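Local coordinates for protein HNH endonuclease (Geobacillus virus E2, PDB 5H0M) that probably nicks DNA as a zinc-containing HNH endonuclease of a deep-sea thermophilic bacteriophage, at residues D92-L97 against N109-C114. Numbering follows the deposited sequence.
Sequences DHITPL and NLQSLC. With ZN (zinc ion), chain B.
The side-chain amide of Asn109 pairs with the backbone of Thr95 at both of its ends: OD1 takes the Thr95 N-H at 2.8 Å, in plane on a lone pair, and ND2 gives a hydrogen to Thr95 O at 3.2 Å. With CG anti to its own backbone N (chi1 -170°), Asn109 turns the amide across to the loop that leaves strand 90-93, and its backbone O receives the Ile94 N-H at 2.8 Å. Three bonds thus tie this asparagine to the loop, and ND2 also reaches Lys103 O. Regular antiparallel pairing precedes the loop: Asp92 and Gln111 form a hydrogen-bonded pair, Asp92 N to Gln111 O 2.9 Å and Gln111 N to Asp92 O 3.0 Å, while His93 and Leu110 form the next, non-hydrogen-bonded pair. There Leu110 CD2 sits over the centre of the His93 ring, 3.5 Å from its centroid, a CH-pi contact; Leu97 CB lies over the opposite face, and Asn109 ND2 meets the ring edge. His93 NE2 bonds to Arg104 O, which helps fix the ring's rotation. On the other face of the hairpin, Ile94 CD1 packs 3.7 Å from Gln111 CG, a water links Asp92 O to Gln111 OE1, which also bonds to His78, and Leu113 CD1 rests against Asp92 CB. The hairpin belongs to the beta-beta-alpha metal fold of HNH nucleases. Strand 110-113 leads into Cys114, whose SG binds zinc with Cys76, Cys79 and Cys117 and caps the start of helix 115-129. That helix sends Lys121 to a salt bridge with Asp92 OD2 and to His93 O and Ile94 O, whereas Leu110 packs on Thr64 and Val68 of helix 59-71, placing the two strands between these helices.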
loop_
_atom_site.group_PDB
_atom_site.type_symbol
_atom_site.label_atom_id
_atom_site.label_comp_id
_atom_site.label_asym_id
_atom_site.label_seq_id
_atom_site.Cartn_x
_atom_site.Cartn_y
_atom_site.Cartn_z
ATOM N N ASP A 92 -2.704 -1.914 0.624
ATOM C CA ASP A 92 -1.995 -0.618 0.648
ATOM C C ASP A 92 -0.752 -0.674 1.533
ATOM O O ASP A 92 -0.738 -1.331 2.580
ATOM C CB ASP A 92 -2.919 0.497 1.149
ATOM C CG ASP A 92 -2.402 1.912 0.825
ATOM O OD1 ASP A 92 -1.609 2.093 -0.137
ATOM O OD2 ASP A 92 -2.811 2.856 1.526
ATOM N N HIS A 93 0.273 0.051 1.094
ATOM C CA HIS A 93 1.475 0.295 1.886
ATOM C C HIS A 93 1.186 1.274 3.000
ATOM O O HIS A 93 0.629 2.350 2.749
ATOM C CB HIS A 93 2.581 0.845 0.994
ATOM C CG HIS A 93 3.114 -0.159 0.021
ATOM N ND1 HIS A 93 2.485 -0.445 -1.164
ATOM C CD2 HIS A 93 4.199 -0.966 0.079
ATOM C CE1 HIS A 93 3.165 -1.379 -1.807
ATOM N NE2 HIS A 93 4.201 -1.723 -1.066
ATOM N N ILE A 94 1.588 0.932 4.214
ATOM C CA ILE A 94 1.356 1.836 5.359
ATOM C C ILE A 94 2.237 3.072 5.207
ATOM O O ILE A 94 1.736 4.195 5.095
ATOM C CB ILE A 94 1.590 1.142 6.699
ATOM C CG1 ILE A 94 0.641 -0.036 6.887
ATOM C CG2 ILE A 94 1.482 2.171 7.822
ATOM C CD1 ILE A 94 0.876 -0.828 8.152
ATOM N N THR A 95 3.550 2.863 5.164
ATOM C CA THR A 95 4.477 3.872 4.652
ATOM C C THR A 95 4.425 3.757 3.135
ATOM O O THR A 95 4.738 2.697 2.591
ATOM C CB THR A 95 5.896 3.624 5.143
ATOM O OG1 THR A 95 5.910 3.627 6.578
ATOM C CG2 THR A 95 6.847 4.690 4.627
ATOM N N PRO A 96 3.998 4.816 2.449
ATOM C CA PRO A 96 3.780 4.678 1.009
ATOM C C PRO A 96 5.015 4.213 0.248
ATOM O O PRO A 96 6.154 4.487 0.632
ATOM C CB PRO A 96 3.375 6.088 0.578
ATOM C CG PRO A 96 2.754 6.681 1.798
ATOM C CD PRO A 96 3.543 6.130 2.951
ATOM N N LEU A 97 4.771 3.505 -0.851
ATOM C CA LEU A 97 5.829 3.005 -1.692
ATOM C C LEU A 97 6.819 4.083 -2.125
ATOM O O LEU A 97 8.029 3.853 -2.119
ATOM C CB LEU A 97 5.205 2.341 -2.925
ATOM C CG LEU A 97 6.165 1.687 -3.901
ATOM C CD1 LEU A 97 6.870 0.508 -3.260
ATOM C CD2 LEU A 97 5.392 1.255 -5.145
ATOM N N ASN A 109 4.248 -3.774 6.631
ATOM C CA ASN A 109 4.010 -2.482 6.005
ATOM C C ASN A 109 2.845 -2.557 5.028
ATOM O O ASN A 109 2.680 -1.656 4.218
ATOM C CB ASN A 109 5.254 -1.999 5.252
ATOM C CG ASN A 109 5.143 -0.562 4.795
ATOM O OD1 ASN A 109 4.691 0.298 5.554
ATOM N ND2 ASN A 109 5.561 -0.285 3.572
ATOM N N LEU A 110 2.037 -3.618 5.104
ATOM C CA LEU A 110 0.944 -3.806 4.134
ATOM C C LEU A 110 -0.361 -4.162 4.836
ATOM O O LEU A 110 -0.365 -4.993 5.744
ATOM C CB LEU A 110 1.325 -4.916 3.143
ATOM C CG LEU A 110 2.441 -4.543 2.178
ATOM C CD1 LEU A 110 2.996 -5.786 1.513
ATOM C CD2 LEU A 110 1.999 -3.513 1.162
ATOM N N GLN A 111 -1.460 -3.533 4.420
ATOM C CA GLN A 111 -2.769 -3.845 4.979
ATOM C C GLN A 111 -3.821 -3.983 3.897
ATOM O O GLN A 111 -3.859 -3.206 2.950
ATOM C CB GLN A 111 -3.227 -2.781 5.972
ATOM C CG GLN A 111 -2.283 -2.529 7.118
ATOM C CD GLN A 111 -2.864 -1.521 8.088
ATOM O OE1 GLN A 111 -2.861 -0.314 7.819
ATOM N NE2 GLN A 111 -3.373 -2.008 9.204
ATOM N N SER A 112 -4.703 -4.953 4.082
ATOM C CA SER A 112 -5.879 -5.087 3.234
ATOM C C SER A 112 -6.921 -4.075 3.690
ATOM O O SER A 112 -7.191 -3.977 4.891
ATOM C CB SER A 112 -6.461 -6.493 3.375
ATOM O OG SER A 112 -5.471 -7.489 3.117
ATOM N N LEU A 113 -7.480 -3.320 2.737
ATOM C CA LEU A 113 -8.405 -2.209 3.025
ATOM C C LEU A 113 -9.608 -2.235 2.102
ATOM O O LEU A 113 -9.517 -2.667 0.956
ATOM C CB LEU A 113 -7.721 -0.848 2.850
ATOM C CG LEU A 113 -6.500 -0.549 3.739
ATOM C CD1 LEU A 113 -5.947 0.815 3.384
ATOM C CD2 LEU A 113 -6.860 -0.625 5.212
ATOM N N CYS A 114 -10.736 -1.755 2.628
ATOM C CA CYS A 114 -11.892 -1.440 1.803
ATOM C C CYS A 114 -11.663 -0.087 1.131
ATOM O O CYS A 114 -10.712 0.628 1.434
ATOM C CB CYS A 114 -13.176 -1.427 2.643
ATOM S SG CYS A 114 -13.361 -0.021 3.743
HETATM ZN ZN ZN B . -12.577 -0.476 5.914
HETATM O O HOH W 1 -2.288 0.396 4.916
#